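Glycerol kinase, putative (Plasmodium falciparum, PDB 2W40) probably catalyses the ATP-dependent phosphorylation of glycerol to sn-glycerol 3-phosphate, the one-step glycerol kinase route of glycerol degradation. Local coordinates at residues K128-Y133 against E202-I207; T190-I195 against F208-M213; W320-K323 against D329-E332; A366-M371 against S378-A383. All blocks are in the same frame, centred on the assembly; numbering follows the deposited sequence.

Contact 1 (K128-Y133 against E202-I207); sequences KKTGTY and EKMCKI. With EDO (1,2-ethanediol), chain B; EDO (1,2-ethanediol), chain D.
Met204 pushes its side chain out from helix 202-207 against Lys129 and Thr130 in the last turn of helix 123-130. Its CG does the touching: CG2 of Thr130 lies 3.8 Å from Met204 CG, and Lys129 CG packs on that same methylene at 4.0 Å. The bend at chi2 turns the sulfur toward the ethanediol of chain D, whose C1 is 3.6 Å from Met204 SD, while SD stays beside the threonine methyl. Thr130 can offer that methyl because its hydroxyl turns the other way: with chi1 at 70°, OG1 sits between the backbone N and the carbonyl carbon and is hydrogen-bonded to Ile126 O one turn back. This is helix-to-helix packing in the N-terminal FGGY domain, made where one helix stops; Gly131, with phi 94°, takes the chain out of it.

Lys129 leaves its backbone with CG opposite the main-chain N (chi1 177°), then folds at all three remaining torsions. The chain curls round O2 of the ethanediol of chain D, and Lys129 NZ donates a hydrogen bond to that O2 at 2.7 Å. The same ammonium makes a salt bridge to Asp201, whose other carboxylate oxygen accepts from the backbone N of Met204. Lys203 NZ is 4.5 Å from Lys129 NZ, and the nearby carboxylate of Asp201 would probably offset some of that charge. Past Gly131, a second ethanediol, that of chain B, lies over one face of the Tyr133 ring, and its O2 accepts from Tyr133 N at 3.0 Å.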
loop_
_atom_site.group_PDB
_atom_site.type_symbol
_atom_site.label_atom_id
_atom_site.label_comp_id
_atom_site.label_asym_id
_atom_site.label_seq_id
_atom_site.Cartn_x
_atom_site.Cartn_y
_atom_site.Cartn_z
ATOM N N LYS C 128 -2.948 -37.927 -6.915
ATOM C CA LYS C 128 -2.995 -39.309 -6.384
ATOM C C LYS C 128 -1.573 -39.800 -6.127
ATOM O O LYS C 128 -1.272 -40.420 -5.158
ATOM C CB LYS C 128 -3.718 -40.257 -7.316
ATOM C CG LYS C 128 -5.264 -40.099 -7.430
ATOM C CD LYS C 128 -5.991 -39.892 -6.028
ATOM C CE LYS C 128 -7.531 -39.819 -6.168
ATOM N NZ LYS C 128 -8.226 -38.880 -5.183
ATOM N N LYS C 129 -0.659 -39.459 -7.020
ATOM C CA LYS C 129 0.706 -39.936 -6.857
ATOM C C LYS C 129 1.420 -39.292 -5.663
ATOM O O LYS C 129 2.111 -39.970 -4.949
ATOM C CB LYS C 129 1.419 -39.763 -8.168
ATOM C CG LYS C 129 2.905 -40.143 -8.162
ATOM C CD LYS C 129 3.227 -41.592 -7.820
ATOM C CE LYS C 129 2.740 -42.733 -8.878
ATOM N NZ LYS C 129 3.366 -42.481 -10.237
ATOM N N THR C 130 1.334 -37.950 -5.604
ATOM C CA THR C 130 2.209 -37.131 -4.758
ATOM C C THR C 130 1.538 -36.475 -3.588
ATOM O O THR C 130 2.198 -35.953 -2.720
ATOM C CB THR C 130 2.974 -36.023 -5.576
ATOM O OG1 THR C 130 1.982 -35.047 -5.974
ATOM C CG2 THR C 130 3.805 -36.605 -6.727
ATOM N N GLY C 131 0.222 -36.341 -3.611
ATOM C CA GLY C 131 -0.488 -35.525 -2.639
ATOM C C GLY C 131 -0.838 -34.070 -2.906
ATOM O O GLY C 131 -1.623 -33.449 -2.204
ATOM N N THR C 132 -0.396 -33.605 -4.072
ATOM C CA THR C 132 -0.589 -32.237 -4.497
ATOM C C THR C 132 -0.766 -32.156 -6.030
ATOM O O THR C 132 -0.316 -33.043 -6.722
ATOM C CB THR C 132 0.677 -31.324 -4.099
ATOM O OG1 THR C 132 0.354 -29.934 -4.269
ATOM C CG2 THR C 132 1.975 -31.816 -4.840
ATOM N N TYR C 133 -1.419 -31.066 -6.427
ATOM C CA TYR C 133 -1.346 -30.633 -7.857
ATOM C C TYR C 133 -0.019 -29.905 -8.090
ATOM O O TYR C 133 0.687 -29.586 -7.137
ATOM C CB TYR C 133 -2.486 -29.709 -8.146
ATOM C CG TYR C 133 -3.893 -30.231 -7.960
ATOM C CD1 TYR C 133 -4.228 -31.472 -8.313
ATOM C CD2 TYR C 133 -4.838 -29.472 -7.366
ATOM C CE1 TYR C 133 -5.521 -31.935 -8.279
ATOM C CE2 TYR C 133 -6.124 -29.966 -7.189
ATOM C CZ TYR C 133 -6.451 -31.228 -7.697
ATOM O OH TYR C 133 -7.765 -31.745 -7.558
ATOM N N GLU C 202 9.704 -42.731 -10.371
ATOM C CA GLU C 202 10.375 -42.616 -11.666
ATOM C C GLU C 202 9.637 -41.718 -12.660
ATOM O O GLU C 202 10.240 -40.885 -13.332
ATOM C CB GLU C 202 10.663 -44.016 -12.274
ATOM C CG GLU C 202 11.589 -43.929 -13.485
ATOM C CD GLU C 202 11.914 -45.282 -14.114
ATOM O OE1 GLU C 202 11.753 -46.320 -13.418
ATOM O OE2 GLU C 202 12.308 -45.247 -15.312
ATOM N N LYS C 203 8.305 -41.842 -12.679
ATOM C CA LYS C 203 7.493 -41.060 -13.577
ATOM C C LYS C 203 7.573 -39.570 -13.253
ATOM O O LYS C 203 7.742 -38.700 -14.111
ATOM C CB LYS C 203 6.039 -41.554 -13.524
ATOM C CG LYS C 203 5.726 -42.922 -14.132
ATOM C CD LYS C 203 4.203 -43.188 -14.332
ATOM C CE LYS C 203 3.996 -44.694 -14.553
ATOM N NZ LYS C 203 4.507 -45.469 -13.346
ATOM N N MET C 204 7.451 -39.199 -11.960
ATOM C CA MET C 204 7.608 -37.823 -11.612
ATOM C C MET C 204 9.007 -37.299 -11.973
ATOM O O MET C 204 9.170 -36.141 -12.400
ATOM C CB MET C 204 7.382 -37.633 -10.117
ATOM C CG MET C 204 5.964 -37.971 -9.590
ATOM S SD MET C 204 4.605 -37.250 -10.555
ATOM C CE MET C 204 5.047 -35.508 -10.684
ATOM N N CYS C 205 10.029 -38.091 -11.688
ATOM C CA CYS C 205 11.400 -37.678 -12.039
ATOM C C CYS C 205 11.538 -37.387 -13.522
ATOM O O CYS C 205 12.165 -36.438 -13.916
ATOM C CB CYS C 205 12.406 -38.705 -11.541
ATOM S SG CYS C 205 12.606 -38.627 -9.682
ATOM N N LYS C 206 10.895 -38.219 -14.333
ATOM C CA LYS C 206 10.910 -38.034 -15.809
ATOM C C LYS C 206 10.252 -36.752 -16.213
ATOM O O LYS C 206 10.809 -35.970 -17.018
ATOM C CB LYS C 206 10.288 -39.258 -16.542
ATOM C CG LYS C 206 10.260 -39.125 -18.036
ATOM C CD LYS C 206 9.513 -40.307 -18.740
ATOM C CE LYS C 206 9.616 -40.268 -20.317
ATOM N NZ LYS C 206 11.053 -40.052 -20.754
ATOM N N ILE C 207 9.126 -36.428 -15.581
ATOM C CA ILE C 207 8.449 -35.196 -15.885
ATOM C C ILE C 207 9.382 -34.033 -15.630
ATOM O O ILE C 207 9.474 -33.128 -16.469
ATOM C CB ILE C 207 7.136 -35.040 -14.992
ATOM C CG1 ILE C 207 6.056 -36.067 -15.379
ATOM C CG2 ILE C 207 6.591 -33.604 -15.053
ATOM C CD1 ILE C 207 4.812 -36.100 -14.352
HETATM C C1 EDO B . -4.487 -30.434 -3.759
HETATM O O1 EDO B . -5.824 -30.300 -3.222
HETATM C C2 EDO B . -3.760 -29.117 -3.808
HETATM O O2 EDO B . -2.514 -29.277 -4.341
HETATM C C1 EDO D . 2.572 -38.987 -13.019
HETATM O O1 EDO D . 1.730 -39.537 -14.037
HETATM C C2 EDO D . 1.797 -39.350 -11.779
HETATM O O2 EDO D . 1.731 -40.784 -11.636
#

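Contact 2 (T190-I195 against F208-M213); sequences TLLMDI and FNITNM
Leu192 meets Phe208 and Ile210 with its two methyls, and the tight part of the contact is theirs. CD1 of Leu192 and CD1 of Ile210 face each other tip to tip at 3.5 Å. The other methyl lies between both partners, Leu192 CD2 being 3.8 Å from Phe208 CD2 and 3.9 Å from Ile210 CD1; the leucine approaches the ring obliquely. With CG beside the backbone N (chi1 -51°), the fork of Leu192 is aimed at 208-213, although its CB does not start out toward that segment, and the two methyls diverge from there. Behind this group stands helix 140-149: Ile143 touches Leu192, and Phe141 meets the Phe208 ring edge-to-face.

The packing is thinner beside it. The closest atom of Leu191 is its carbonyl oxygen, 4.1 Å from Phe208 CE2; its side chain stays a little farther off and also touches Ile126 and Thr130 of helix 123-130. Further along, Met213 makes no contact with 190-195, and Thr211 is exposed at the surface, its hydroxyl bonded to Asp158.

Each loop has its own bend. An ST turn holds the first, Leu192 N donating to Thr190 OG1 at 3.0 Å, which pins the backbone N of the packing residue to the threonine two residues earlier. In the second, helix 202-207 closes in a Schellman motif: Asn209, at positive phi, is the C-prime residue, with Ile210 N bonded to Cys205 O and Asn209 N to Lys206 O.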
loop_
_atom_site.group_PDB
_atom_site.type_symbol
_atom_site.label_atom_id
_atom_site.label_comp_id
_atom_site.label_asym_id
_atom_site.label_seq_id
_atom_site.Cartn_x
_atom_site.Cartn_y
_atom_site.Cartn_z
ATOM N N THR C 190 8.484 -32.469 -2.199
ATOM C CA THR C 190 9.326 -32.295 -3.411
ATOM C C THR C 190 8.548 -32.399 -4.757
ATOM O O THR C 190 9.077 -31.895 -5.802
ATOM C CB THR C 190 10.460 -33.385 -3.425
ATOM O OG1 THR C 190 9.861 -34.673 -3.570
ATOM C CG2 THR C 190 11.479 -33.285 -2.265
ATOM N N LEU C 191 7.381 -33.069 -4.735
ATOM C CA LEU C 191 6.577 -33.393 -5.927
ATOM C C LEU C 191 7.200 -34.596 -6.686
ATOM O O LEU C 191 6.827 -34.878 -7.813
ATOM C CB LEU C 191 6.340 -32.202 -6.830
ATOM C CG LEU C 191 4.938 -31.642 -6.938
ATOM C CD1 LEU C 191 4.846 -30.227 -7.630
ATOM C CD2 LEU C 191 4.138 -32.628 -7.613
ATOM N N LEU C 192 8.229 -35.242 -6.048
ATOM C CA LEU C 192 8.952 -36.384 -6.615
ATOM C C LEU C 192 8.694 -37.732 -5.918
ATOM O O LEU C 192 9.155 -38.765 -6.436
ATOM C CB LEU C 192 10.447 -36.161 -6.691
ATOM C CG LEU C 192 10.861 -34.880 -7.347
ATOM C CD1 LEU C 192 12.378 -34.766 -7.131
ATOM C CD2 LEU C 192 10.430 -34.866 -8.822
ATOM N N MET C 193 8.059 -37.714 -4.721
ATOM C CA MET C 193 7.886 -38.932 -3.974
ATOM C C MET C 193 6.454 -39.456 -4.191
ATOM O O MET C 193 5.516 -38.662 -4.169
ATOM C CB MET C 193 8.067 -38.647 -2.500
ATOM C CG MET C 193 8.176 -39.916 -1.667
ATOM S SD MET C 193 8.134 -39.638 0.127
ATOM C CE MET C 193 6.337 -39.419 0.409
ATOM N N ASP C 194 6.310 -40.772 -4.251
ATOM C CA ASP C 194 5.033 -41.482 -4.242
ATOM C C ASP C 194 4.508 -41.420 -2.791
ATOM O O ASP C 194 5.166 -41.945 -1.866
ATOM C CB ASP C 194 5.209 -42.896 -4.692
ATOM C CG ASP C 194 3.833 -43.639 -4.800
ATOM O OD1 ASP C 194 2.989 -43.552 -3.887
ATOM O OD2 ASP C 194 3.640 -44.377 -5.822
ATOM N N ILE C 195 3.422 -40.681 -2.595
ATOM C CA ILE C 195 2.882 -40.445 -1.225
ATOM C C ILE C 195 2.418 -41.701 -0.464
ATOM O O ILE C 195 2.348 -41.697 0.755
ATOM C CB ILE C 195 1.723 -39.411 -1.315
ATOM C CG1 ILE C 195 1.352 -38.768 0.041
ATOM C CG2 ILE C 195 0.453 -39.934 -1.904
ATOM C CD1 ILE C 195 2.491 -38.082 0.716
ATOM N N PHE C 208 10.124 -34.098 -14.508
ATOM C CA PHE C 208 10.914 -32.979 -14.108
ATOM C C PHE C 208 12.349 -32.982 -14.627
ATOM O O PHE C 208 13.194 -32.213 -14.163
ATOM C CB PHE C 208 10.790 -32.797 -12.612
ATOM C CG PHE C 208 9.416 -32.289 -12.213
ATOM C CD1 PHE C 208 9.009 -31.006 -12.549
ATOM C CD2 PHE C 208 8.498 -33.134 -11.544
ATOM C CE1 PHE C 208 7.707 -30.555 -12.253
ATOM C CE2 PHE C 208 7.221 -32.684 -11.228
ATOM C CZ PHE C 208 6.822 -31.417 -11.569
ATOM N N ASN C 209 12.628 -33.886 -15.550
ATOM C CA ASN C 209 13.953 -34.029 -16.256
ATOM C C ASN C 209 15.094 -34.453 -15.366
ATOM O O ASN C 209 16.333 -34.177 -15.625
ATOM C CB ASN C 209 14.358 -32.670 -16.878
ATOM C CG ASN C 209 13.474 -32.169 -17.992
ATOM O OD1 ASN C 209 12.268 -32.474 -18.153
ATOM N ND2 ASN C 209 14.074 -31.312 -18.770
ATOM N N ILE C 210 14.736 -35.179 -14.310
ATOM C CA ILE C 210 15.717 -35.760 -13.416
ATOM C C ILE C 210 16.047 -37.113 -13.994
ATOM O O ILE C 210 15.358 -38.081 -13.682
ATOM C CB ILE C 210 15.228 -35.870 -11.965
ATOM C CG1 ILE C 210 14.905 -34.459 -11.435
ATOM C CG2 ILE C 210 16.232 -36.647 -11.133
ATOM C CD1 ILE C 210 14.092 -34.433 -10.219
ATOM N N THR C 211 17.082 -37.154 -14.856
ATOM C CA THR C 211 17.367 -38.340 -15.663
ATOM C C THR C 211 18.142 -39.406 -14.944
ATOM O O THR C 211 18.261 -40.545 -15.428
ATOM C CB THR C 211 18.220 -37.946 -16.906
ATOM O OG1 THR C 211 19.399 -37.310 -16.410
ATOM C CG2 THR C 211 17.501 -36.983 -17.825
ATOM N N ASN C 212 18.687 -39.066 -13.766
ATOM C CA ASN C 212 19.532 -39.992 -13.004
ATOM C C ASN C 212 19.085 -39.860 -11.554
ATOM O O ASN C 212 19.336 -38.873 -10.897
ATOM C CB ASN C 212 20.990 -39.608 -13.202
ATOM C CG ASN C 212 21.918 -40.543 -12.577
ATOM O OD1 ASN C 212 21.532 -41.278 -11.672
ATOM N ND2 ASN C 212 23.206 -40.464 -12.985
ATOM N N MET C 213 18.342 -40.864 -11.126
ATOM C CA MET C 213 17.732 -40.799 -9.808
ATOM C C MET C 213 18.736 -40.968 -8.669
ATOM O O MET C 213 18.422 -40.828 -7.493
ATOM C CB MET C 213 16.539 -41.782 -9.732
ATOM C CG MET C 213 15.343 -41.270 -10.476
ATOM S SD MET C 213 14.073 -42.480 -10.597
ATOM C CE MET C 213 13.232 -42.313 -8.967
#

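Contact 3 (W320-K323 against D329-E332); sequences WLLK and DPSE
A small surface contact, Leu322 against Asp329 and Pro330, joins the last turn of helix 315-323 to the loop that leads into helix 333-339 in the C-terminal FGGY domain. It is wholly van der Waals, with no hydrogen bond between the two segments, and the leucine is the one residue of its segment that takes part. Its CG stands opposite the backbone N (chi1 -179°), carrying both methyls outward to the loop. CD1 rests on main chain, 4.0 Å from Asp329 N, whereas CD2 meets the proline ring, with Leu322 CD2 4.1 Å from Pro330 CD. These are comfortable rather than tight distances.

The loop keeps its shape through Asp329, whose CB points away from the helix. Its carboxylate folds over the next residues in an Asx turn: Asp329 OD2 accepts from Ser331 N at 3.0 Å. The hydroxyl of Ser331 comes closer, with Ser331 OG donating to Asp329 OD2 over 2.6 Å. Both donors use the anti side of that oxygen, and they reach it from opposite faces of the carboxylate plane, each 28° out of it. One oxygen therefore holds two donors of the same serine, and Glu332 N adds a bond to Asp329 O.

Trp320, on the same helix, packs on Leu326 of the intervening loop and donates from NE1 to Thr375 O of the second subunit, while beyond Glu332 the chain leads on into helix 333-339.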
loop_
_atom_site.group_PDB
_atom_site.type_symbol
_atom_site.label_atom_id
_atom_site.label_comp_id
_atom_site.label_asym_id
_atom_site.label_seq_id
_atom_site.Cartn_x
_atom_site.Cartn_y
_atom_site.Cartn_z
ATOM N N TRP C 320 8.218 -7.602 5.271
ATOM C CA TRP C 320 8.077 -6.681 4.171
ATOM C C TRP C 320 7.685 -5.251 4.655
ATOM O O TRP C 320 8.240 -4.231 4.235
ATOM C CB TRP C 320 7.157 -7.199 3.120
ATOM C CG TRP C 320 7.023 -6.352 1.900
ATOM C CD1 TRP C 320 7.731 -6.463 0.730
ATOM C CD2 TRP C 320 6.077 -5.309 1.712
ATOM N NE1 TRP C 320 7.311 -5.515 -0.162
ATOM C CE2 TRP C 320 6.271 -4.816 0.400
ATOM C CE3 TRP C 320 5.060 -4.776 2.496
ATOM C CZ2 TRP C 320 5.517 -3.795 -0.100
ATOM C CZ3 TRP C 320 4.318 -3.692 1.970
ATOM C CH2 TRP C 320 4.521 -3.278 0.693
ATOM N N LEU C 321 6.747 -5.217 5.571
ATOM C CA LEU C 321 6.287 -3.966 6.200
ATOM C C LEU C 321 7.447 -3.280 6.879
ATOM O O LEU C 321 7.571 -2.081 6.794
ATOM C CB LEU C 321 5.167 -4.243 7.185
ATOM C CG LEU C 321 3.827 -4.723 6.581
ATOM C CD1 LEU C 321 2.927 -5.168 7.752
ATOM C CD2 LEU C 321 3.141 -3.615 5.781
ATOM N N LEU C 322 8.238 -4.030 7.628
ATOM C CA LEU C 322 9.362 -3.464 8.360
ATOM C C LEU C 322 10.362 -2.897 7.335
ATOM O O LEU C 322 10.923 -1.804 7.473
ATOM C CB LEU C 322 10.045 -4.601 9.113
ATOM C CG LEU C 322 11.233 -4.215 9.964
ATOM C CD1 LEU C 322 10.831 -3.175 11.024
ATOM C CD2 LEU C 322 11.842 -5.490 10.624
ATOM N N LYS C 323 10.696 -3.655 6.298
ATOM C CA LYS C 323 11.699 -3.196 5.373
ATOM C C LYS C 323 11.285 -1.895 4.684
ATOM O O LYS C 323 12.152 -1.060 4.352
ATOM C CB LYS C 323 11.882 -4.258 4.332
ATOM C CG LYS C 323 12.849 -3.948 3.224
ATOM C CD LYS C 323 12.957 -5.126 2.159
ATOM C CE LYS C 323 13.715 -4.720 0.724
ATOM N NZ LYS C 323 15.275 -4.649 0.846
ATOM N N ASP C 329 8.889 -1.818 14.221
ATOM C CA ASP C 329 9.350 -3.103 14.759
ATOM C C ASP C 329 8.233 -4.096 14.912
ATOM O O ASP C 329 7.143 -3.736 15.419
ATOM C CB ASP C 329 9.947 -2.887 16.168
ATOM C CG ASP C 329 10.777 -4.089 16.646
ATOM O OD1 ASP C 329 11.984 -4.141 16.273
ATOM O OD2 ASP C 329 10.199 -5.006 17.299
ATOM N N PRO C 330 8.502 -5.387 14.613
ATOM C CA PRO C 330 7.461 -6.399 14.689
ATOM C C PRO C 330 6.723 -6.502 16.039
ATOM O O PRO C 330 5.538 -6.918 16.066
ATOM C CB PRO C 330 8.224 -7.689 14.427
ATOM C CG PRO C 330 9.402 -7.301 13.699
ATOM C CD PRO C 330 9.781 -5.978 14.177
ATOM N N SER C 331 7.434 -6.106 17.109
ATOM C CA SER C 331 6.950 -6.212 18.481
ATOM C C SER C 331 5.739 -5.339 18.709
ATOM O O SER C 331 4.927 -5.555 19.636
ATOM C CB SER C 331 8.051 -5.720 19.387
ATOM O OG SER C 331 8.379 -4.385 18.988
ATOM N N GLU C 332 5.619 -4.343 17.849
ATOM C CA GLU C 332 4.518 -3.380 17.916
ATOM C C GLU C 332 3.130 -3.883 17.494
ATOM O O GLU C 332 2.121 -3.190 17.728
ATOM C CB GLU C 332 4.848 -2.208 16.974
ATOM C CG GLU C 332 6.065 -1.425 17.390
ATOM C CD GLU C 332 6.394 -0.288 16.409
ATOM O OE1 GLU C 332 5.828 -0.264 15.282
ATOM O OE2 GLU C 332 7.210 0.581 16.797
#

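Contact 4 (A366-M371 against S378-A383); sequences ASIYGM and SHIVRA
The flat groups stand off to the side where Ile368 and Met371 pack on Ile380: the hydroxyl of Ser378 lies over the centre of one face of the His379 ring, Ser378 OG being 3.9 Å above its plane, and the Tyr369 ring meets Tyr369 of the second subunit with the planes at about 75°. The contact is a strand covered by a helix, strand 366-371 against the start of helix 377-403 in the C-terminal FGGY domain. That strand pairs antiparallel with 347-349 and also with a strand of the second subunit, so the sheet runs on through the dimer interface, and Trp320 of that subunit packs on both Met371 and Ile380.

Ile380 is the whole of the helix side. Each of its two arms takes a different partner, and both partners cross it at about a right angle. Ile380 CG2 lies 4.1 Å from Ile368 CD1, with Phe348 of strand 347-349 touching both isoleucines. Met371 follows Gly370, whose positive phi (91°) interrupts the extended run. The Met371 side chain is extended at chi2 (-170°), which carries the sulfur across to the helix: Met371 SD sits 3.9 Å from Ile380 CD1.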
loop_
_atom_site.group_PDB
_atom_site.type_symbol
_atom_site.label_atom_id
_atom_site.label_comp_id
_atom_site.label_asym_id
_atom_site.label_seq_id
_atom_site.Cartn_x
_atom_site.Cartn_y
_atom_site.Cartn_z
ATOM N N ALA C 366 0.126 -8.971 -4.167
ATOM C CA ALA C 366 -0.331 -8.304 -2.949
ATOM C C ALA C 366 -0.981 -6.994 -3.346
ATOM O O ALA C 366 -0.497 -6.249 -4.208
ATOM C CB ALA C 366 0.827 -8.085 -1.957
ATOM N N SER C 367 -2.172 -6.750 -2.766
ATOM C CA SER C 367 -3.067 -5.649 -3.150
ATOM C C SER C 367 -3.626 -5.004 -1.885
ATOM O O SER C 367 -3.932 -5.673 -0.925
ATOM C CB SER C 367 -4.232 -6.220 -3.927
ATOM O OG SER C 367 -3.683 -6.984 -5.008
ATOM N N ILE C 368 -3.728 -3.676 -1.874
ATOM C CA ILE C 368 -4.328 -2.893 -0.763
ATOM C C ILE C 368 -5.491 -2.097 -1.287
ATOM O O ILE C 368 -5.364 -1.451 -2.346
ATOM C CB ILE C 368 -3.303 -1.928 -0.081
ATOM C CG1 ILE C 368 -2.061 -2.652 0.365
ATOM C CG2 ILE C 368 -3.926 -1.268 1.179
ATOM C CD1 ILE C 368 -0.930 -1.840 0.940
ATOM N N TYR C 369 -6.641 -2.202 -0.609
ATOM C CA TYR C 369 -7.849 -1.521 -1.002
ATOM C C TYR C 369 -8.398 -0.656 0.108
ATOM O O TYR C 369 -8.166 -0.912 1.284
ATOM C CB TYR C 369 -8.947 -2.551 -1.321
ATOM C CG TYR C 369 -8.558 -3.518 -2.372
ATOM C CD1 TYR C 369 -8.744 -3.188 -3.708
ATOM C CD2 TYR C 369 -7.985 -4.767 -2.077
ATOM C CE1 TYR C 369 -8.376 -4.072 -4.740
ATOM C CE2 TYR C 369 -7.686 -5.678 -3.153
ATOM C CZ TYR C 369 -7.813 -5.276 -4.433
ATOM O OH TYR C 369 -7.487 -6.138 -5.447
ATOM N N GLY C 370 -9.164 0.370 -0.275
ATOM C CA GLY C 370 -9.993 1.069 0.684
ATOM C C GLY C 370 -9.417 2.241 1.384
ATOM O O GLY C 370 -10.058 2.784 2.315
ATOM N N MET C 371 -8.227 2.687 0.955
ATOM C CA MET C 371 -7.529 3.787 1.659
ATOM C C MET C 371 -8.126 5.176 1.376
ATOM O O MET C 371 -8.584 5.506 0.271
ATOM C CB MET C 371 -6.031 3.760 1.338
ATOM C CG MET C 371 -5.330 2.416 1.537
ATOM S SD MET C 371 -3.572 2.513 1.409
ATOM C CE MET C 371 -3.356 2.730 -0.375
ATOM N N SER C 378 -0.538 2.260 10.579
ATOM C CA SER C 378 -1.178 1.357 11.540
ATOM C C SER C 378 -2.329 0.567 10.915
ATOM O O SER C 378 -2.455 -0.627 11.132
ATOM C CB SER C 378 -1.677 2.134 12.773
ATOM O OG SER C 378 -2.891 2.901 12.453
ATOM N N HIS C 379 -3.194 1.222 10.151
ATOM C CA HIS C 379 -4.318 0.545 9.553
ATOM C C HIS C 379 -3.879 -0.455 8.492
ATOM O O HIS C 379 -4.473 -1.529 8.334
ATOM C CB HIS C 379 -5.290 1.541 8.887
ATOM C CG HIS C 379 -5.755 2.651 9.757
ATOM N ND1 HIS C 379 -6.716 2.504 10.748
ATOM C CD2 HIS C 379 -5.493 3.965 9.693
ATOM C CE1 HIS C 379 -6.993 3.692 11.273
ATOM N NE2 HIS C 379 -6.256 4.591 10.651
ATOM N N ILE C 380 -2.826 -0.113 7.760
ATOM C CA ILE C 380 -2.262 -1.019 6.719
ATOM C C ILE C 380 -1.670 -2.263 7.360
ATOM O O ILE C 380 -1.865 -3.362 6.893
ATOM C CB ILE C 380 -1.254 -0.260 5.820
ATOM C CG1 ILE C 380 -2.000 0.929 5.117
ATOM C CG2 ILE C 380 -0.454 -1.220 4.924
ATOM C CD1 ILE C 380 -1.047 1.964 4.361
ATOM N N VAL C 381 -0.895 -2.040 8.423
ATOM C CA VAL C 381 -0.350 -3.147 9.238
ATOM C C VAL C 381 -1.445 -4.078 9.759
ATOM O O VAL C 381 -1.384 -5.314 9.544
ATOM C CB VAL C 381 0.564 -2.566 10.386
ATOM C CG1 VAL C 381 0.979 -3.715 11.371
ATOM C CG2 VAL C 381 1.732 -1.883 9.761
ATOM N N ARG C 382 -2.464 -3.505 10.387
ATOM C CA ARG C 382 -3.607 -4.287 10.895
ATOM C C ARG C 382 -4.276 -5.065 9.791
ATOM O O ARG C 382 -4.639 -6.200 9.991
ATOM C CB ARG C 382 -4.606 -3.372 11.651
ATOM C CG ARG C 382 -5.756 -4.144 12.182
ATOM C CD ARG C 382 -6.770 -3.349 12.962
ATOM N NE ARG C 382 -7.824 -4.300 13.187
ATOM C CZ ARG C 382 -8.144 -4.899 14.319
ATOM N NH1 ARG C 382 -7.648 -4.495 15.496
ATOM N NH2 ARG C 382 -9.031 -5.864 14.265
ATOM N N ALA C 383 -4.387 -4.457 8.607
ATOM C CA ALA C 383 -5.158 -5.086 7.519
ATOM C C ALA C 383 -4.341 -6.352 7.077
ATOM O O ALA C 383 -4.871 -7.389 6.721
ATOM C CB ALA C 383 -5.355 -4.059 6.284
#

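Overall arrangement
The four contacts form two pairs, one in the N-terminal and one in the C-terminal FGGY domain. Contacts 1 and 2 have centres about 7 Å apart and interleave along the chain; Lys129 O and Ile195 N, 2.8 Å apart, are a probable hydrogen bond between them. Contacts 3 and 4 follow in series, centres about 14 Å apart, touching through Leu321 CD1 and Val381 CG2 at 4.0 Å. The centres of contacts 1 and 3 are about 39 Å apart. Contact 3 lies nearest the nucleotide site: the Pro330 side chain is about 8 Å from Gly315, which binds ADP in another structure of this protein. Contacts 3 and 4 both border the second subunit, whereas contacts 1 and 2 do not touch it.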